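Local structure of hydrolase, haloacid dehalogenase-like family (Streptococcus pneumoniae, 2FI1) at residues K5-T16 and I152-D160; F84-I94 and I181-I190. The protein is probably a hydrolase of the haloacid dehalogenase-like family, binding a calcium ion at the site where relatives hold their catalytic metal. One frame throughout, in Å; residues are numbered along the deposited sequence.

Interaction 1 of 2, residues K5-T16 and I152-D160; sequences KYHDYIWDLGGT and ISSGLVIGD. With CA (calcium ion), chain B.
D12 and D160 close on one calcium ion at the C-terminal ends of two adjacent parallel strands, the metal site of the Rossmann-like HAD fold. D12 leans on the ion with both carboxylate oxygens, unevenly: OD2 lies 2.4 Å from the calcium and OD1 2.8 Å. D160 gives OD1 alone, at 2.4 Å, and the carbonyl O of G14 and three waters complete the shell. The acidic oxygens D12 OD2 and D160 OD1 come within 2.9 Å of each other, a closeness that the shared cation probably makes tolerable. T16 OG1 donates to D12 OD2 on its anti side, which helps fix the rotation of that carboxylate.

Behind the site, strand 8-11, the middle strand of the five-stranded parallel sheet, runs beside 155-159. I10 is held from both directions, its N bonding L156 O at 2.8 Å and its O accepting from I158 N. At the strand entrance S154 O takes both H7 N and D8 N, while a water bridges D8 OD2 and S154 N; D8 OD1 turns to R100.

On one sheet face L156 lays its CB over the Y6 ring, and the Y6 hydroxyl reaches D174. I10 CD1 meets I152 CD1 on the other face. I158 sets CG1 anti to its carbonyl carbon (chi1 -53°), and an unusual second torsion of 98° then swings CD1 over the six-membered ring of W11, 4.0 Å from its centroid and 5° off the normal, while its CG2 touches T16 CG2.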
loop_
_atom_site.group_PDB
_atom_site.type_symbol
_atom_site.label_atom_id
_atom_site.label_comp_id
_atom_site.label_asym_id
_atom_site.label_seq_id
_atom_site.Cartn_x
_atom_site.Cartn_y
_atom_site.Cartn_z
ATOM N N LYS A 5 -8.816 1.914 -21.006
ATOM C CA LYS A 5 -9.486 0.631 -20.748
ATOM C C LYS A 5 -10.463 0.663 -19.560
ATOM O O LYS A 5 -11.526 0.040 -19.608
ATOM C CB LYS A 5 -8.437 -0.476 -20.551
ATOM C CG LYS A 5 -7.503 -0.689 -21.764
ATOM C CD LYS A 5 -6.166 -1.330 -21.379
ATOM C CE LYS A 5 -5.179 -1.343 -22.543
ATOM N NZ LYS A 5 -5.590 -2.268 -23.652
ATOM N N TYR A 6 -10.110 1.396 -18.509
ATOM C CA TYR A 6 -10.915 1.444 -17.290
ATOM C C TYR A 6 -11.193 2.879 -16.899
ATOM O O TYR A 6 -10.350 3.742 -17.104
ATOM C CB TYR A 6 -10.171 0.755 -16.148
ATOM C CG TYR A 6 -9.873 -0.691 -16.413
ATOM C CD1 TYR A 6 -10.864 -1.652 -16.290
ATOM C CD2 TYR A 6 -8.606 -1.100 -16.803
ATOM C CE1 TYR A 6 -10.600 -2.990 -16.542
ATOM C CE2 TYR A 6 -8.329 -2.426 -17.055
ATOM C CZ TYR A 6 -9.324 -3.369 -16.923
ATOM O OH TYR A 6 -9.027 -4.696 -17.166
ATOM N N HIS A 7 -12.361 3.116 -16.303
ATOM C CA HIS A 7 -12.743 4.445 -15.817
ATOM C C HIS A 7 -12.366 4.636 -14.350
ATOM O O HIS A 7 -11.919 5.713 -13.957
ATOM C CB HIS A 7 -14.250 4.686 -15.981
ATOM C CG HIS A 7 -14.697 6.048 -15.541
ATOM N ND1 HIS A 7 -14.473 7.187 -16.286
ATOM C CD2 HIS A 7 -15.348 6.455 -14.425
ATOM C CE1 HIS A 7 -14.985 8.231 -15.657
ATOM N NE2 HIS A 7 -15.511 7.816 -14.518
ATOM N N ASP A 8 -12.563 3.583 -13.561
ATOM C CA ASP A 8 -12.435 3.630 -12.111
ATOM C C ASP A 8 -11.344 2.686 -11.626
ATOM O O ASP A 8 -11.208 1.569 -12.122
ATOM C CB ASP A 8 -13.774 3.273 -11.476
ATOM C CG ASP A 8 -14.831 4.311 -11.754
ATOM O OD1 ASP A 8 -14.478 5.507 -11.715
ATOM O OD2 ASP A 8 -15.999 3.945 -12.011
ATOM N N TYR A 9 -10.576 3.159 -10.656
ATOM C CA TYR A 9 -9.394 2.481 -10.168
ATOM C C TYR A 9 -9.521 2.391 -8.655
ATOM O O TYR A 9 -9.594 3.417 -7.985
ATOM C CB TYR A 9 -8.135 3.266 -10.588
ATOM C CG TYR A 9 -7.961 3.280 -12.091
ATOM C CD1 TYR A 9 -7.136 2.366 -12.719
ATOM C CD2 TYR A 9 -8.682 4.163 -12.890
ATOM C CE1 TYR A 9 -6.989 2.345 -14.085
ATOM C CE2 TYR A 9 -8.551 4.139 -14.271
ATOM C CZ TYR A 9 -7.699 3.229 -14.856
ATOM O OH TYR A 9 -7.573 3.191 -16.245
ATOM N N ILE A 10 -9.604 1.170 -8.136
ATOM C CA ILE A 10 -9.720 0.954 -6.707
ATOM C C ILE A 10 -8.370 0.447 -6.216
ATOM O O ILE A 10 -7.971 -0.681 -6.519
ATOM C CB ILE A 10 -10.835 -0.040 -6.353
ATOM C CG1 ILE A 10 -12.188 0.447 -6.884
ATOM C CG2 ILE A 10 -10.901 -0.199 -4.832
ATOM C CD1 ILE A 10 -13.327 -0.524 -6.621
ATOM N N TRP A 11 -7.695 1.286 -5.447
ATOM C CA TRP A 11 -6.319 1.073 -5.048
ATOM C C TRP A 11 -6.179 0.518 -3.645
ATOM O O TRP A 11 -7.046 0.696 -2.786
ATOM C CB TRP A 11 -5.559 2.398 -5.082
ATOM C CG TRP A 11 -5.461 3.042 -6.435
ATOM C CD1 TRP A 11 -6.275 4.009 -6.943
ATOM C CD2 TRP A 11 -4.459 2.795 -7.422
ATOM N NE1 TRP A 11 -5.852 4.370 -8.190
ATOM C CE2 TRP A 11 -4.747 3.633 -8.516
ATOM C CE3 TRP A 11 -3.355 1.939 -7.496
ATOM C CZ2 TRP A 11 -3.958 3.662 -9.668
ATOM C CZ3 TRP A 11 -2.578 1.959 -8.653
ATOM C CH2 TRP A 11 -2.890 2.817 -9.720
ATOM N N ASP A 12 -5.047 -0.129 -3.473
ATOM C CA ASP A 12 -4.483 -0.582 -2.217
ATOM C C ASP A 12 -3.356 0.403 -1.869
ATOM O O ASP A 12 -2.705 0.933 -2.762
ATOM C CB ASP A 12 -3.984 -2.013 -2.466
ATOM C CG ASP A 12 -3.073 -2.560 -1.399
ATOM O OD1 ASP A 12 -3.442 -2.567 -0.215
ATOM O OD2 ASP A 12 -2.017 -3.107 -1.804
ATOM N N LEU A 13 -3.129 0.660 -0.583
ATOM C CA LEU A 13 -2.113 1.611 -0.160
ATOM C C LEU A 13 -0.764 0.904 0.005
ATOM O O LEU A 13 0.074 0.963 -0.873
ATOM C CB LEU A 13 -2.547 2.326 1.126
ATOM C CG LEU A 13 -1.609 3.427 1.637
ATOM C CD1 LEU A 13 -1.446 4.550 0.610
ATOM C CD2 LEU A 13 -2.131 3.974 2.957
ATOM N N GLY A 14 -0.571 0.198 1.113
ATOM C CA GLY A 14 0.713 -0.439 1.390
ATOM C C GLY A 14 1.066 -1.465 0.338
ATOM O O GLY A 14 0.260 -2.342 0.027
ATOM N N GLY A 15 2.270 -1.365 -0.213
ATOM C CA GLY A 15 2.755 -2.320 -1.203
ATOM C C GLY A 15 2.327 -2.053 -2.641
ATOM O O GLY A 15 2.767 -2.756 -3.556
ATOM N N THR A 16 1.488 -1.035 -2.845
ATOM C CA THR A 16 0.984 -0.692 -4.174
ATOM C C THR A 16 1.265 0.787 -4.451
ATOM O O THR A 16 2.040 1.114 -5.343
ATOM C CB THR A 16 -0.509 -1.036 -4.287
ATOM O OG1 THR A 16 -0.671 -2.456 -4.123
ATOM C CG2 THR A 16 -1.062 -0.629 -5.618
ATOM N N ILE A 152 -20.062 1.856 -10.622
ATOM C CA ILE A 152 -18.856 1.495 -11.341
ATOM C C ILE A 152 -19.153 0.397 -12.363
ATOM O O ILE A 152 -19.481 -0.735 -11.989
ATOM C CB ILE A 152 -17.751 1.010 -10.345
ATOM C CG1 ILE A 152 -17.402 2.125 -9.353
ATOM C CG2 ILE A 152 -16.519 0.546 -11.100
ATOM C CD1 ILE A 152 -16.365 1.734 -8.306
ATOM N N SER A 153 -19.009 0.729 -13.646
ATOM C CA SER A 153 -19.180 -0.234 -14.745
ATOM C C SER A 153 -17.874 -0.667 -15.405
ATOM O O SER A 153 -17.833 -1.680 -16.109
ATOM C CB SER A 153 -20.064 0.382 -15.829
ATOM O OG SER A 153 -19.482 1.587 -16.295
ATOM N N SER A 154 -16.814 0.115 -15.216
ATOM C CA SER A 154 -15.519 -0.162 -15.826
ATOM C C SER A 154 -14.455 0.092 -14.776
ATOM O O SER A 154 -13.859 1.171 -14.729
ATOM C CB SER A 154 -15.303 0.742 -17.040
ATOM O OG SER A 154 -14.043 0.504 -17.624
ATOM N N GLY A 155 -14.231 -0.907 -13.932
ATOM C CA GLY A 155 -13.363 -0.749 -12.768
ATOM C C GLY A 155 -12.215 -1.733 -12.750
ATOM O O GLY A 155 -12.352 -2.887 -13.162
ATOM N N LEU A 156 -11.075 -1.255 -12.261
ATOM C CA LEU A 156 -9.892 -2.084 -12.057
ATOM C C LEU A 156 -9.479 -2.009 -10.585
ATOM O O LEU A 156 -9.351 -0.923 -10.021
ATOM C CB LEU A 156 -8.745 -1.600 -12.944
ATOM C CG LEU A 156 -7.440 -2.405 -12.865
ATOM C CD1 LEU A 156 -7.616 -3.825 -13.372
ATOM C CD2 LEU A 156 -6.322 -1.704 -13.619
ATOM N N VAL A 157 -9.280 -3.171 -9.977
ATOM C CA VAL A 157 -8.826 -3.283 -8.598
ATOM C C VAL A 157 -7.338 -3.607 -8.627
ATOM O O VAL A 157 -6.938 -4.610 -9.219
ATOM C CB VAL A 157 -9.596 -4.399 -7.864
ATOM C CG1 VAL A 157 -9.042 -4.634 -6.473
ATOM C CG2 VAL A 157 -11.067 -4.048 -7.793
ATOM N N ILE A 158 -6.521 -2.764 -8.000
ATOM C CA ILE A 158 -5.074 -2.911 -8.026
ATOM C C ILE A 158 -4.563 -3.149 -6.608
ATOM O O ILE A 158 -4.800 -2.337 -5.718
ATOM C CB ILE A 158 -4.381 -1.653 -8.593
ATOM C CG1 ILE A 158 -4.969 -1.269 -9.958
ATOM C CG2 ILE A 158 -2.889 -1.896 -8.701
ATOM C CD1 ILE A 158 -6.008 -0.181 -9.880
ATOM N N GLY A 159 -3.870 -4.259 -6.390
ATOM C CA GLY A 159 -3.284 -4.528 -5.086
ATOM C C GLY A 159 -2.156 -5.518 -5.212
ATOM O O GLY A 159 -2.020 -6.197 -6.224
ATOM N N ASP A 160 -1.343 -5.614 -4.166
ATOM C CA ASP A 160 -0.151 -6.451 -4.231
ATOM C C ASP A 160 -0.348 -7.858 -3.677
ATOM O O ASP A 160 0.553 -8.682 -3.813
ATOM C CB ASP A 160 1.044 -5.777 -3.533
ATOM C CG ASP A 160 0.861 -5.630 -2.032
ATOM O OD1 ASP A 160 -0.267 -5.363 -1.579
ATOM O OD2 ASP A 160 1.867 -5.768 -1.294
HETATM CA CA CA B . -1.194 -4.103 0.196
HETATM O O HOH W 1 -17.087 2.833 -14.152
HETATM O O HOH W 2 -7.212 -2.570 -4.332
HETATM O O HOH W 3 0.703 -5.191 1.178
HETATM O O HOH W 4 -2.842 -5.820 0.262
HETATM O O HOH W 5 -1.848 -3.376 2.307
#

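Interaction 2 of 2, residues F84-I94 and I181-I190; sequences FEGVSDLLEDI and IVNLRQVLDI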
loop_
_atom_site.group_PDB
_atom_site.type_symbol
_atom_site.label_atom_id
_atom_site.label_comp_id
_atom_site.label_asym_id
_atom_site.label_seq_id
_atom_site.Cartn_x
_atom_site.Cartn_y
_atom_site.Cartn_z
ATOM N N PHE A 84 5.801 4.465 -3.991
ATOM C CA PHE A 84 6.535 3.814 -5.071
ATOM C C PHE A 84 6.867 4.840 -6.144
ATOM O O PHE A 84 6.118 5.801 -6.349
ATOM C CB PHE A 84 5.754 2.632 -5.635
ATOM C CG PHE A 84 5.875 1.399 -4.794
ATOM C CD1 PHE A 84 7.024 0.628 -4.854
ATOM C CD2 PHE A 84 4.890 1.043 -3.893
ATOM C CE1 PHE A 84 7.154 -0.491 -4.058
ATOM C CE2 PHE A 84 5.025 -0.066 -3.101
ATOM C CZ PHE A 84 6.146 -0.836 -3.190
ATOM N N GLU A 85 7.999 4.654 -6.815
ATOM C CA GLU A 85 8.446 5.595 -7.823
ATOM C C GLU A 85 7.397 5.713 -8.916
ATOM O O GLU A 85 6.941 4.708 -9.423
ATOM C CB GLU A 85 9.762 5.118 -8.452
ATOM C CG GLU A 85 10.399 6.125 -9.390
ATOM C CD GLU A 85 10.804 7.398 -8.681
ATOM O OE1 GLU A 85 11.323 7.307 -7.546
ATOM O OE2 GLU A 85 10.604 8.492 -9.250
ATOM N N GLY A 86 7.010 6.941 -9.247
ATOM C CA GLY A 86 6.100 7.177 -10.363
ATOM C C GLY A 86 4.621 7.176 -10.019
ATOM O O GLY A 86 3.793 7.360 -10.895
ATOM N N VAL A 87 4.271 6.990 -8.750
ATOM C CA VAL A 87 2.859 6.961 -8.365
ATOM C C VAL A 87 2.093 8.232 -8.721
ATOM O O VAL A 87 1.040 8.164 -9.349
ATOM C CB VAL A 87 2.706 6.639 -6.852
ATOM C CG1 VAL A 87 1.336 7.024 -6.320
ATOM C CG2 VAL A 87 2.952 5.160 -6.633
ATOM N N SER A 88 2.593 9.390 -8.311
ATOM C CA SER A 88 1.802 10.609 -8.502
ATOM C C SER A 88 1.582 10.917 -9.989
ATOM O O SER A 88 0.485 11.331 -10.382
ATOM C CB SER A 88 2.413 11.785 -7.736
ATOM O OG SER A 88 3.683 12.117 -8.209
ATOM N N ASP A 89 2.585 10.646 -10.822
ATOM C CA ASP A 89 2.432 10.839 -12.268
ATOM C C ASP A 89 1.389 9.901 -12.878
ATOM O O ASP A 89 0.679 10.264 -13.802
ATOM C CB ASP A 89 3.751 10.623 -13.006
ATOM C CG ASP A 89 4.732 11.769 -12.843
ATOM O OD1 ASP A 89 4.308 12.929 -12.632
ATOM O OD2 ASP A 89 5.951 11.507 -12.983
ATOM N N LEU A 90 1.319 8.658 -12.391
ATOM C CA LEU A 90 0.327 7.727 -12.910
ATOM C C LEU A 90 -1.076 8.147 -12.497
ATOM O O LEU A 90 -1.997 8.126 -13.307
ATOM C CB LEU A 90 0.626 6.280 -12.485
ATOM C CG LEU A 90 -0.408 5.249 -12.948
ATOM C CD1 LEU A 90 -0.581 5.277 -14.458
ATOM C CD2 LEU A 90 -0.028 3.848 -12.496
ATOM N N LEU A 91 -1.236 8.523 -11.231
ATOM C CA LEU A 91 -2.527 9.015 -10.779
ATOM C C LEU A 91 -2.986 10.203 -11.644
ATOM O O LEU A 91 -4.143 10.287 -12.052
ATOM C CB LEU A 91 -2.477 9.395 -9.299
ATOM C CG LEU A 91 -2.194 8.240 -8.338
ATOM C CD1 LEU A 91 -2.079 8.773 -6.917
ATOM C CD2 LEU A 91 -3.250 7.145 -8.393
ATOM N N GLU A 92 -2.048 11.095 -11.952
ATOM C CA GLU A 92 -2.376 12.265 -12.774
ATOM C C GLU A 92 -2.757 11.897 -14.204
ATOM O O GLU A 92 -3.743 12.408 -14.735
ATOM C CB GLU A 92 -1.219 13.252 -12.779
ATOM C CG GLU A 92 -1.527 14.588 -13.465
ATOM C CD GLU A 92 -2.712 15.334 -12.862
ATOM O OE1 GLU A 92 -3.088 15.092 -11.692
ATOM O OE2 GLU A 92 -3.296 16.178 -13.575
ATOM N N ASP A 93 -1.998 10.990 -14.825
ATOM C CA ASP A 93 -2.319 10.601 -16.187
ATOM C C ASP A 93 -3.719 9.998 -16.264
ATOM O O ASP A 93 -4.460 10.229 -17.205
ATOM C CB ASP A 93 -1.289 9.609 -16.741
ATOM C CG ASP A 93 0.041 10.246 -17.079
ATOM O OD1 ASP A 93 0.091 11.473 -17.331
ATOM O OD2 ASP A 93 1.057 9.526 -17.117
ATOM N N ILE A 94 -4.092 9.196 -15.270
ATOM C CA ILE A 94 -5.428 8.612 -15.232
ATOM C C ILE A 94 -6.510 9.673 -15.008
ATOM O O ILE A 94 -7.554 9.673 -15.680
ATOM C CB ILE A 94 -5.504 7.502 -14.142
ATOM C CG1 ILE A 94 -4.709 6.270 -14.595
ATOM C CG2 ILE A 94 -6.936 7.128 -13.828
ATOM C CD1 ILE A 94 -4.462 5.262 -13.481
ATOM N N ILE A 181 5.031 0.195 -10.905
ATOM C CA ILE A 181 4.309 1.219 -11.632
ATOM C C ILE A 181 4.560 1.114 -13.142
ATOM O O ILE A 181 3.627 1.231 -13.931
ATOM C CB ILE A 181 4.683 2.629 -11.092
ATOM C CG1 ILE A 181 4.142 2.817 -9.657
ATOM C CG2 ILE A 181 4.159 3.722 -12.013
ATOM C CD1 ILE A 181 2.647 2.938 -9.550
ATOM N N VAL A 182 5.805 0.872 -13.535
ATOM C CA VAL A 182 6.136 0.715 -14.950
ATOM C C VAL A 182 5.308 -0.411 -15.578
ATOM O O VAL A 182 4.778 -0.265 -16.677
ATOM C CB VAL A 182 7.667 0.462 -15.175
ATOM C CG1 VAL A 182 7.961 -0.049 -16.593
ATOM C CG2 VAL A 182 8.471 1.730 -14.890
ATOM N N ASN A 183 5.181 -1.532 -14.875
ATOM C CA ASN A 183 4.426 -2.642 -15.431
ATOM C C ASN A 183 2.934 -2.357 -15.535
ATOM O O ASN A 183 2.284 -2.778 -16.492
ATOM C CB ASN A 183 4.644 -3.916 -14.633
ATOM C CG ASN A 183 4.093 -5.119 -15.341
ATOM O OD1 ASN A 183 4.462 -5.403 -16.486
ATOM N ND2 ASN A 183 3.180 -5.822 -14.685
ATOM N N LEU A 184 2.379 -1.657 -14.546
ATOM C CA LEU A 184 0.982 -1.263 -14.611
ATOM C C LEU A 184 0.754 -0.310 -15.787
ATOM O O LEU A 184 -0.214 -0.453 -16.523
ATOM C CB LEU A 184 0.546 -0.630 -13.293
ATOM C CG LEU A 184 -0.906 -0.137 -13.224
ATOM C CD1 LEU A 184 -1.882 -1.198 -13.638
ATOM C CD2 LEU A 184 -1.197 0.339 -11.815
ATOM N N ARG A 185 1.664 0.642 -15.978
ATOM C CA ARG A 185 1.590 1.513 -17.163
ATOM C C ARG A 185 1.597 0.702 -18.450
ATOM O O ARG A 185 0.842 0.997 -19.369
ATOM C CB ARG A 185 2.760 2.489 -17.194
ATOM C CG ARG A 185 2.638 3.639 -16.225
ATOM C CD ARG A 185 3.769 4.631 -16.420
ATOM N NE ARG A 185 3.571 5.862 -15.658
ATOM C CZ ARG A 185 2.778 6.865 -16.027
ATOM N NH1 ARG A 185 2.039 6.793 -17.120
ATOM N NH2 ARG A 185 2.706 7.934 -15.254
ATOM N N GLN A 186 2.458 -0.312 -18.524
ATOM C CA GLN A 186 2.548 -1.141 -19.734
ATOM C C GLN A 186 1.230 -1.856 -20.020
ATOM O O GLN A 186 0.796 -1.932 -21.168
ATOM C CB GLN A 186 3.711 -2.136 -19.609
ATOM C CG GLN A 186 3.913 -3.092 -20.791
ATOM C CD GLN A 186 4.389 -2.410 -22.066
ATOM O OE1 GLN A 186 3.662 -2.381 -23.068
ATOM N NE2 GLN A 186 5.622 -1.897 -22.055
ATOM N N VAL A 187 0.576 -2.364 -18.982
ATOM C CA VAL A 187 -0.706 -3.039 -19.149
ATOM C C VAL A 187 -1.807 -2.056 -19.575
ATOM O O VAL A 187 -2.725 -2.428 -20.312
ATOM C CB VAL A 187 -1.081 -3.817 -17.853
ATOM C CG1 VAL A 187 -2.515 -4.287 -17.883
ATOM C CG2 VAL A 187 -0.121 -4.988 -17.671
ATOM N N LEU A 188 -1.705 -0.810 -19.115
ATOM C CA LEU A 188 -2.713 0.221 -19.393
ATOM C C LEU A 188 -2.428 1.081 -20.638
ATOM O O LEU A 188 -3.268 1.912 -21.001
ATOM C CB LEU A 188 -2.855 1.151 -18.185
ATOM C CG LEU A 188 -3.353 0.542 -16.866
ATOM C CD1 LEU A 188 -3.341 1.605 -15.778
ATOM C CD2 LEU A 188 -4.729 -0.045 -17.038
ATOM N N ASP A 189 -1.265 0.902 -21.261
ATOM C CA ASP A 189 -0.836 1.732 -22.399
ATOM C C ASP A 189 -0.789 3.226 -22.034
ATOM O O ASP A 189 -1.121 4.076 -22.863
ATOM C CB ASP A 189 -1.770 1.555 -23.618
ATOM C CG ASP A 189 -1.812 0.138 -24.173
ATOM O OD1 ASP A 189 -0.775 -0.539 -24.191
ATOM O OD2 ASP A 189 -2.901 -0.257 -24.641
ATOM N N ILE A 190 -0.398 3.574 -20.811
ATOM C CA ILE A 190 -0.496 4.984 -20.385
ATOM C C ILE A 190 0.801 5.528 -19.829
ATOM O O ILE A 190 1.097 6.728 -20.016
ATOM C CB ILE A 190 -1.636 5.173 -19.375
ATOM C CG1 ILE A 190 -2.004 6.653 -19.254
ATOM C CG2 ILE A 190 -1.277 4.554 -18.035
ATOM C CD1 ILE A 190 -3.286 6.858 -18.506
ATOM O OXT ILE A 190 1.568 4.812 -19.176
HETATM O O HOH W 6 4.774 7.167 -13.404
#
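F84 CB begins the contact against I181 CG1, at the type II turn that leads into helix 87-94. The next residues bend round the same isoleucine: E85 O lies 3.4 Å from I181 CG1, and G86, at the N-cap position, lends its carbonyl to a water that also accepts from R185 NE. V87 CG2 then meets I181 CD1. One turn on, L90 fills the middle of this nearly parallel helix pair (20° between axes). Its CD2 reaches L184 CD2 at 3.8 Å, whereas CD1 touches I190 CG2 and sits over the centre of the R185 guanidinium face. D93 supplies a countercharge for R185: its OD2 takes both R185 NH1 (2.9 Å) and NH2 (3.0 Å), end-on and in the guanidinium plane, although the carboxylate itself is turned 72° from that plane. R185 is extended from CG to NE, which carries its head across to D93. I94 ends the walk with CG1 4.2 Å from I190 CD1. Since R185 NH1 also donates to the C-terminal carboxylate at I190 OXT, one arginine links two acids above an apolar floor; the network would partly neutralise the chain end and hold it against helix 87-94.

Overall arrangement
From the N terminus, strand 8-11 and the metal loop of 5-16 come first, then 84-94, then 152-160 and finally 181-190, so the two contacts cross rather than nest. Interaction 1 closes a loop of 135 residues by placing the fourth strand of the chain beside the first; interaction 2 closes one of 86 residues by bringing the last helix alongside helix 87-96. Their centres are about 12 Å apart. The helix pair covers one side of the sheet: Y9 packs on I94, W11 on L90 and L184. F84, in the turn before helix 87-96, lies against G15 and T16 of the calcium loop. Together they join the middle strand and its neighbour, the calcium loop and the C terminus.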